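Local atomic coordinates of D-threo-3-hydroxyaspartate dehydratase (Delftia, PDB entry 3WQC), a protein that catalyses the pyridoxal phosphate-dependent deamination of D-threo-3-hydroxyaspartate to oxaloacetate and ammonium, and also acts on L-threo- and L-erythro-3-hydroxyaspartate and D-serine. Residues Arg47-Val52 with Val240-Ala245; Ser70-Ser75 with Thr89-Ala94. One frame throughout, in Å; residues are numbered along the deposited sequence.

Contact 1: Arg47-Val52 with Val240-Ala245. With PLP (pyridoxal-5'-phosphate), chain J.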
ATOM      1  N   ARG B  47       8.387  14.677 -27.565  1.00 17.52           N
ATOM      2  CA  ARG B  47       7.324  13.684 -27.373  1.00 18.03           C
ATOM      3  C   ARG B  47       7.076  13.586 -25.847  1.00 15.75           C
ATOM      4  O   ARG B  47       7.984  13.851 -25.004  1.00 16.69           O
ATOM      5  CB  ARG B  47       7.743  12.335 -27.877  1.00 20.11           C
ATOM      6  CG  ARG B  47       7.873  12.398 -29.382  1.00 21.24           C
ATOM      7  CD  ARG B  47       7.833  11.012 -29.900  1.00 37.77           C
ATOM      8  NE  ARG B  47       9.086  10.324 -29.783  1.00 39.66           N
ATOM      9  CZ  ARG B  47      10.044  10.396 -30.734  1.00 66.83           C
ATOM     10  NH1 ARG B  47       9.854  11.187 -31.766  1.00 72.21           N
ATOM     11  NH2 ARG B  47      11.210   9.732 -30.648  1.00 67.48           N
ATOM     12  N   LEU B  48       5.838  13.201 -25.504  1.00 14.94           N
ATOM     13  CA  LEU B  48       5.526  12.855 -24.076  1.00 15.30           C
ATOM     14  C   LEU B  48       5.248  11.388 -24.066  1.00 15.24           C
ATOM     15  O   LEU B  48       4.401  10.860 -24.806  1.00 15.82           O
ATOM     16  CB  LEU B  48       4.195  13.579 -23.640  1.00 15.88           C
ATOM     17  CG  LEU B  48       3.750  13.234 -22.236  1.00 15.25           C
ATOM     18  CD1 LEU B  48       4.748  13.608 -21.150  1.00 16.10           C
ATOM     19  CD2 LEU B  48       2.412  13.900 -21.911  1.00 20.28           C
ATOM     20  N   ARG B  49       6.037  10.665 -23.223  1.00 13.72           N
ATOM     21  CA  ARG B  49       5.869   9.180 -23.060  1.00 12.91           C
ATOM     22  C   ARG B  49       5.430   9.031 -21.588  1.00 12.78           C
ATOM     23  O   ARG B  49       6.263   8.898 -20.643  1.00 14.98           O
ATOM     24  CB  ARG B  49       7.211   8.455 -23.251  1.00 13.35           C
ATOM     25  CG  ARG B  49       7.010   6.931 -23.142  1.00 12.58           C
ATOM     26  CD  ARG B  49       8.371   6.177 -23.020  1.00 13.29           C
ATOM     27  NE  ARG B  49       9.047   6.156 -24.320  1.00 13.86           N
ATOM     28  CZ  ARG B  49       8.755   5.334 -25.321  1.00 14.09           C
ATOM     29  NH1 ARG B  49       7.831   4.351 -25.138  1.00 14.89           N
ATOM     30  NH2 ARG B  49       9.398   5.463 -26.515  1.00 20.77           N
ATOM     31  N   PRO B  50       4.103   9.053 -21.333  1.00 13.18           N
ATOM     32  CA  PRO B  50       3.607   9.055 -19.936  1.00 13.59           C
ATOM     33  C   PRO B  50       4.030   7.769 -19.243  1.00 10.57           C
ATOM     34  O   PRO B  50       4.049   6.657 -19.831  1.00 12.91           O
ATOM     35  CB  PRO B  50       2.060   9.105 -20.098  1.00 16.22           C
ATOM     36  CG  PRO B  50       1.758   8.718 -21.535  1.00 21.40           C
ATOM     37  CD  PRO B  50       3.040   9.109 -22.346  1.00 14.21           C
ATOM     38  N   HIS B  51       4.283   7.940 -17.968  1.00 11.91           N
ATOM     39  CA  HIS B  51       4.579   6.760 -17.097  1.00 12.27           C
ATOM     40  C   HIS B  51       3.297   6.281 -16.464  1.00 11.03           C
ATOM     41  O   HIS B  51       2.706   6.999 -15.652  1.00 13.75           O
ATOM     42  CB  HIS B  51       5.632   7.159 -16.022  1.00 11.11           C
ATOM     43  CG  HIS B  51       6.377   5.942 -15.590  1.00 10.68           C
ATOM     44  ND1 HIS B  51       5.716   4.750 -15.257  1.00 10.09           N
ATOM     45  CD2 HIS B  51       7.761   5.684 -15.480  1.00 11.76           C
ATOM     46  CE1 HIS B  51       6.635   3.798 -15.023  1.00 10.09           C
ATOM     47  NE2 HIS B  51       7.883   4.387 -15.104  1.00 12.22           N
ATOM     48  N   VAL B  52       2.852   5.089 -16.848  1.00 10.39           N
ATOM     49  CA  VAL B  52       1.566   4.567 -16.370  1.00 12.71           C
ATOM     50  C   VAL B  52       1.690   3.938 -14.990  1.00 11.76           C
ATOM     51  O   VAL B  52       0.669   3.456 -14.499  1.00 13.39           O
ATOM     52  CB  VAL B  52       0.940   3.556 -17.386  1.00 13.00           C
ATOM     53  CG1 VAL B  52       0.648   4.295 -18.705  1.00 15.88           C
ATOM     54  CG2 VAL B  52       1.798   2.298 -17.590  1.00 14.74           C
ATOM     55  N   VAL B 240      16.826  16.826 -26.344  1.00 17.74           N
ATOM     56  CA  VAL B 240      15.962  15.787 -25.751  1.00 14.93           C
ATOM     57  C   VAL B 240      14.908  15.350 -26.756  1.00 14.22           C
ATOM     58  O   VAL B 240      14.298  16.264 -27.464  1.00 18.85           O
ATOM     59  CB  VAL B 240      15.244  16.352 -24.474  1.00 16.33           C
ATOM     60  CG1 VAL B 240      14.121  15.415 -23.925  1.00 15.29           C
ATOM     61  CG2 VAL B 240      16.300  16.649 -23.426  1.00 18.32           C
ATOM     62  N   THR B 241      14.608  14.058 -26.874  1.00 13.93           N
ATOM     63  CA  THR B 241      13.585  13.582 -27.896  1.00 13.97           C
ATOM     64  C   THR B 241      12.242  13.403 -27.184  1.00 16.60           C
ATOM     65  O   THR B 241      11.216  13.534 -27.799  1.00 17.08           O
ATOM     66  CB  THR B 241      13.959  12.361 -28.707  1.00 22.92           C
ATOM     67  OG1 THR B 241      14.200  11.373 -27.833  1.00 24.56           O
ATOM     68  CG2 THR B 241      15.368  12.424 -29.114  1.00 23.17           C
ATOM     69  N   GLU B 242      12.232  12.981 -25.914  1.00 14.71           N
ATOM     70  CA  GLU B 242      10.950  12.697 -25.218  1.00 14.40           C
ATOM     71  C   GLU B 242      11.153  13.031 -23.751  1.00 13.53           C
ATOM     72  O   GLU B 242      12.246  12.928 -23.159  1.00 13.19           O
ATOM     73  CB  GLU B 242      10.509  11.280 -25.412  1.00 16.35           C
ATOM     74  CG  GLU B 242      11.486  10.314 -24.773  1.00 18.48           C
ATOM     75  CD  GLU B 242      10.988   8.844 -24.835  1.00 14.75           C
ATOM     76  OE1 GLU B 242      11.153   8.123 -23.791  1.00 14.02           O
ATOM     77  OE2 GLU B 242      10.461   8.345 -25.878  1.00 17.61           O
ATOM     78  N   VAL B 243      10.017  13.331 -23.118  1.00 14.89           N
ATOM     79  CA  VAL B 243       9.934  13.471 -21.672  1.00 13.71           C
ATOM     80  C   VAL B 243       8.954  12.425 -21.144  1.00 12.57           C
ATOM     81  O   VAL B 243       7.909  12.172 -21.736  1.00 14.49           O
ATOM     82  CB  VAL B 243       9.424  14.886 -21.335  1.00 14.58           C
ATOM     83  CG1 VAL B 243       9.019  15.080 -19.865  1.00 17.15           C
ATOM     84  CG2 VAL B 243      10.492  15.906 -21.712  1.00 18.18           C
ATOM     85  N   ARG B 244       9.329  11.848 -19.991  1.00 13.02           N
ATOM     86  CA  ARG B 244       8.486  10.880 -19.281  1.00 12.05           C
ATOM     87  C   ARG B 244       7.967  11.577 -17.999  1.00 14.79           C
ATOM     88  O   ARG B 244       8.745  12.131 -17.201  1.00 16.64           O
ATOM     89  CB  ARG B 244       9.370   9.661 -18.835  1.00 12.87           C
ATOM     90  CG  ARG B 244      10.061   9.052 -20.083  1.00 13.48           C
ATOM     91  CD  ARG B 244      10.812   7.737 -19.705  1.00 12.39           C
ATOM     92  NE  ARG B 244      11.492   7.888 -18.399  1.00 11.33           N
ATOM     93  CZ  ARG B 244      12.553   8.684 -18.157  1.00 12.15           C
ATOM     94  NH1 ARG B 244      13.262   9.196 -19.187  1.00 13.00           N
ATOM     95  NH2 ARG B 244      12.935   8.951 -16.906  1.00 13.93           N
ATOM     96  N   ALA B 245       6.672  11.479 -17.784  1.00 14.50           N
ATOM     97  CA  ALA B 245       6.085  12.028 -16.520  1.00 13.69           C
ATOM     98  C   ALA B 245       4.837  11.185 -16.287  1.00 13.43           C
ATOM     99  O   ALA B 245       4.226  10.672 -17.241  1.00 13.37           O
ATOM    100  CB  ALA B 245       5.624  13.486 -16.717  1.00 15.32           C
TER
HETATM  101  N1  PLP J 402      10.768   7.934 -15.227  1.00 12.46           N
HETATM  102  C2  PLP J 402      11.064   6.922 -14.387  1.00 11.46           C
HETATM  103  C2A PLP J 402      12.244   6.017 -14.653  1.00 13.68           C
HETATM  104  C3  PLP J 402      10.222   6.708 -13.234  1.00 12.81           C
HETATM  105  O3  PLP J 402      10.500   5.699 -12.424  1.00 15.43           O
HETATM  106  C4  PLP J 402       9.118   7.610 -13.026  1.00 13.72           C
HETATM  107  C4A PLP J 402       8.258   7.381 -11.912  1.00 21.05           C
HETATM  108  C5  PLP J 402       8.883   8.652 -13.972  1.00 12.50           C
HETATM  109  C6  PLP J 402       9.789   8.821 -15.030  1.00 12.80           C
HETATM  110  C5A PLP J 402       7.744   9.624 -13.796  1.00 16.46           C
HETATM  111  O4P PLP J 402       8.023  10.483 -12.596  1.00 15.07           O
HETATM  112  P   PLP J 402       6.787  11.300 -11.987  1.00 13.99           P
HETATM  113  O1P PLP J 402       6.170  11.937 -13.176  1.00 17.22           O
HETATM  114  O2P PLP J 402       7.448  12.282 -11.086  1.00 15.05           O
HETATM  115  O3P PLP J 402       5.843  10.365 -11.350  1.00 19.34           O
HETATM  116  O   HOH W   1       7.958   8.771 -27.125  1.00 22.75           O
HETATM  117  O   HOH W   2      11.997   9.794 -28.039  1.00 34.27           O
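Arg47-Val52 and Val240-Ala245 run parallel in a ladder that starts with Arg47 beside Glu242 and Leu48 beside Val243. Arg47 N opens it by donating to Thr241 O, Val243 N donates to Arg47 O, and Arg49 N reaches Val243 O over 2.8 Å, almost straight (173°). His51 N closes the row on Ala245 O, from above the carbonyl plane. Apolar Leu48 and Val243 suit the face under helix 27-44, packing on Met37 and Met41.

On the other face the tight part is a buried ion pair. Arg49, CG anti to its backbone N (chi1 -178°), grips Glu242 side-on: NE meets OE1 at 2.9 Å and NH2 meets OE2 at 3.1 Å, both through syn lone pairs, with the two planes 44° apart. Arg49 NH1 also bridges to Asp90 and bonds Ile72 O, so the guanidinium lies between two carboxylates. The looser end is at exposed Arg47, whose NE stays 4.6 Å from Glu242 OE2 and reaches it through water; a second water links Thr241 OG1, which also bonds Val223 N, to the same oxygen and takes a weak bond from Arg47 NH2.

Level with Arg49, Arg244 sends NH2 to PLP N1 at 2.9 Å, probably disfavouring protonation there; Ser224 OG bonds Arg244 NH1 and Glu242 OE1, positioning both. His51 CD2 lies 3.4 Å from PLP C4. Such C-terminal strand ends carrying the cofactor are characteristic of the alanine racemase-type TIM barrel.

Contact 2: Ser70-Ser75 with Thr89-Ala94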
ATOM      1  N   SER B  70       3.017   9.656 -26.963  1.00 17.42           N
ATOM      2  CA  SER B  70       3.722   8.769 -27.880  1.00 18.69           C
ATOM      3  C   SER B  70       4.287   7.644 -27.045  1.00 15.44           C
ATOM      4  O   SER B  70       5.387   7.806 -26.418  1.00 18.49           O
ATOM      5  CB  SER B  70       4.964   9.538 -28.466  1.00 22.77           C
ATOM      6  OG  SER B  70       4.522  10.586 -29.242  1.00 29.83           O
ATOM      7  N   GLY B  71       3.596   6.495 -27.060  1.00 17.59           N
ATOM      8  CA  GLY B  71       4.096   5.365 -26.293  1.00 16.32           C
ATOM      9  C   GLY B  71       3.839   5.565 -24.792  1.00 14.45           C
ATOM     10  O   GLY B  71       3.291   6.593 -24.349  1.00 15.30           O
ATOM     11  N   ILE B  72       4.327   4.591 -24.008  1.00 12.46           N
ATOM     12  CA  ILE B  72       4.226   4.698 -22.578  1.00 12.19           C
ATOM     13  C   ILE B  72       5.545   4.201 -21.944  1.00 10.87           C
ATOM     14  O   ILE B  72       6.341   3.485 -22.585  1.00 11.85           O
ATOM     15  CB  ILE B  72       3.059   3.822 -22.000  1.00 11.37           C
ATOM     16  CG1 ILE B  72       3.273   2.302 -22.256  1.00 12.61           C
ATOM     17  CG2 ILE B  72       1.694   4.324 -22.523  1.00 13.89           C
ATOM     18  CD1 ILE B  72       2.172   1.397 -21.680  1.00 14.17           C
ATOM     19  N   THR B  73       5.653   4.506 -20.657  1.00 10.04           N
ATOM     20  CA  THR B  73       6.708   3.943 -19.804  1.00 10.43           C
ATOM     21  C   THR B  73       6.008   3.088 -18.767  1.00 10.41           C
ATOM     22  O   THR B  73       4.923   3.477 -18.240  1.00 11.28           O
ATOM     23  CB  THR B  73       7.473   5.051 -19.029  1.00 10.25           C
ATOM     24  OG1 THR B  73       7.824   6.113 -19.955  1.00 12.72           O
ATOM     25  CG2 THR B  73       8.771   4.506 -18.450  1.00 11.37           C
ATOM     26  N   VAL B  74       6.585   1.917 -18.461  1.00  9.92           N
ATOM     27  CA  VAL B  74       5.987   1.019 -17.469  1.00 10.43           C
ATOM     28  C   VAL B  74       7.070   0.720 -16.414  1.00 10.98           C
ATOM     29  O   VAL B  74       8.293   0.778 -16.667  1.00 10.63           O
ATOM     30  CB  VAL B  74       5.475  -0.326 -18.051  1.00 10.12           C
ATOM     31  CG1 VAL B  74       4.326   0.021 -19.026  1.00 10.71           C
ATOM     32  CG2 VAL B  74       6.566  -1.133 -18.748  1.00 11.19           C
ATOM     33  N   SER B  75       6.601   0.336 -15.205  1.00  9.45           N
ATOM     34  CA  SER B  75       7.494   0.011 -14.071  1.00  8.89           C
ATOM     35  C   SER B  75       7.628  -1.496 -13.852  1.00  9.78           C
ATOM     36  O   SER B  75       8.414  -1.880 -12.969  1.00 10.30           O
ATOM     37  CB  SER B  75       7.054   0.694 -12.788  1.00 10.06           C
ATOM     38  OG  SER B  75       5.845   0.112 -12.265  1.00 11.88           O
ATOM     39  N   THR B  89       1.729  -0.554 -28.344  1.00 17.72           N
ATOM     40  CA  THR B  89       2.868  -1.341 -28.807  1.00 18.26           C
ATOM     41  C   THR B  89       4.198  -0.703 -28.451  1.00 16.60           C
ATOM     42  O   THR B  89       5.196  -1.400 -28.374  1.00 18.55           O
ATOM     43  CB  THR B  89       2.804  -1.517 -30.337  1.00 21.74           C
ATOM     44  OG1 THR B  89       2.787  -0.255 -30.970  1.00 24.88           O
ATOM     45  CG2 THR B  89       1.530  -2.262 -30.744  1.00 23.83           C
ATOM     46  N   ASP B  90       4.228   0.609 -28.198  1.00 14.06           N
ATOM     47  CA  ASP B  90       5.514   1.320 -27.949  1.00 13.45           C
ATOM     48  C   ASP B  90       5.694   1.483 -26.450  1.00 13.78           C
ATOM     49  O   ASP B  90       5.131   2.391 -25.790  1.00 14.77           O
ATOM     50  CB  ASP B  90       5.389   2.662 -28.649  1.00 16.05           C
ATOM     51  CG  ASP B  90       6.594   3.572 -28.475  1.00 17.22           C
ATOM     52  OD1 ASP B  90       7.587   3.196 -27.716  1.00 17.23           O
ATOM     53  OD2 ASP B  90       6.579   4.769 -28.979  1.00 24.39           O
ATOM     54  N   ILE B  91       6.455   0.536 -25.860  1.00 12.55           N
ATOM     55  CA  ILE B  91       6.490   0.448 -24.371  1.00 11.80           C
ATOM     56  C   ILE B  91       7.948   0.411 -23.919  1.00 12.03           C
ATOM     57  O   ILE B  91       8.764  -0.423 -24.400  1.00 12.64           O
ATOM     58  CB  ILE B  91       5.791  -0.858 -23.895  1.00  9.96           C
ATOM     59  CG1 ILE B  91       4.316  -0.857 -24.316  1.00 13.74           C
ATOM     60  CG2 ILE B  91       5.903  -0.987 -22.334  1.00 12.03           C
ATOM     61  CD1 ILE B  91       3.502  -2.052 -23.796  1.00 14.26           C
ATOM     62  N   LEU B  92       8.272   1.294 -22.991  1.00 11.26           N
ATOM     63  CA  LEU B  92       9.623   1.324 -22.359  1.00 10.52           C
ATOM     64  C   LEU B  92       9.519   0.796 -20.952  1.00 11.10           C
ATOM     65  O   LEU B  92       8.759   1.384 -20.138  1.00 11.26           O
ATOM     66  CB  LEU B  92      10.072   2.807 -22.303  1.00 11.36           C
ATOM     67  CG  LEU B  92      11.356   3.109 -21.495  1.00 11.19           C
ATOM     68  CD1 LEU B  92      12.587   2.434 -22.162  1.00 12.64           C
ATOM     69  CD2 LEU B  92      11.526   4.650 -21.351  1.00 12.94           C
ATOM     70  N   TYR B  93      10.257  -0.264 -20.641  1.00 10.45           N
ATOM     71  CA  TYR B  93      10.271  -0.820 -19.295  1.00  8.99           C
ATOM     72  C   TYR B  93      11.436  -0.191 -18.551  1.00  9.94           C
ATOM     73  O   TYR B  93      12.618  -0.546 -18.750  1.00 10.42           O
ATOM     74  CB  TYR B  93      10.391  -2.343 -19.371  1.00  9.32           C
ATOM     75  CG  TYR B  93      10.614  -2.976 -18.018  1.00  9.50           C
ATOM     76  CD1 TYR B  93       9.998  -2.538 -16.823  1.00 10.23           C
ATOM     77  CD2 TYR B  93      11.511  -4.069 -17.954  1.00 10.53           C
ATOM     78  CE1 TYR B  93      10.270  -3.191 -15.577  1.00 10.07           C
ATOM     79  CE2 TYR B  93      11.747  -4.743 -16.746  1.00  9.88           C
ATOM     80  CZ  TYR B  93      11.135  -4.296 -15.574  1.00  9.21           C
ATOM     81  OH  TYR B  93      11.399  -4.907 -14.368  1.00 10.91           O
ATOM     82  N   ALA B  94      11.138   0.861 -17.746  1.00  9.23           N
ATOM     83  CA  ALA B  94      12.196   1.768 -17.224  1.00  9.91           C
ATOM     84  C   ALA B  94      12.631   1.334 -15.818  1.00 10.68           C
ATOM     85  O   ALA B  94      12.676   2.166 -14.880  1.00 11.08           O
ATOM     86  CB  ALA B  94      11.731   3.241 -17.267  1.00 11.61           C
TER
HETATM   87  O   HOH W   3      10.125  -3.923 -12.289  1.00 13.03           O
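Strand 72-74, helix 77-85 and strand 90-93 form a beta-alpha-beta unit of the barrel, its two parallel strands crossing at -33°. Four backbone hydrogen bonds alternate in direction between them, from Ile72 N on Asp90 O to Ala94 N on Val74 O. Gly71, with positive phi, fits beside Asp90, whose OD2 lies 3.7 Å from Gly71 CA; a CB there would hit that carboxylate. Asp90 OD1 pairs with Lys116 and Arg49.

Branched Ile72, Val74 and Ile91 suit the extended backbone under helix 77-85. Ile72 CG1 lies alongside Ile91 CG1, while Val74 crosses obliquely with CG2 3.6 Å from Ile91 CG2. On the opposite face, Thr73 CG2 presses on Ala94 CB at 3.4 Å, where alanine, with nothing beyond CB, suits so tight a place; Ala94 touches PLP in its pocket, and apolar Leu92 meets Leu180 inside the barrel.

Tyr93 leaves from the same face as Val74, CG anti to the backbone N (chi1 172°), its ring running out toward Ser75. Its CB meets Val74 CG2, CD1 lies 3.7 Å from Val74 O, and CE1 approaches Ser75 O, both oxygens at the ring edge. At the tip, one water hydrogen-bonds to Tyr93 OH at 2.6 Å and donates to Ser75 O at 2.8 Å.

Overall arrangement
Both contacts belong to one parallel sheet in the alanine racemase-like barrel domain, their centres about 9 Å apart. Along the chain the order is 47-52, 70-75, 89-94 and 240-245, so contact 2 joins neighbours in sequence through helix 77-85, whereas contact 1 brings the last of these strands back beside the first and helps close the barrel. Segments 47-52 and 70-75 also touch directly: Pro50 O lies 2.8 Å from Thr73 N, and Leu48 O 2.8 Å from Ser70 N, both probable hydrogen bonds. Around the barrel the order is thus 240-245, 47-52, 70-75, 89-94, and the C-terminal parts of three of them supply His51, Ala94, Arg244 and Ala245 to the PLP pocket.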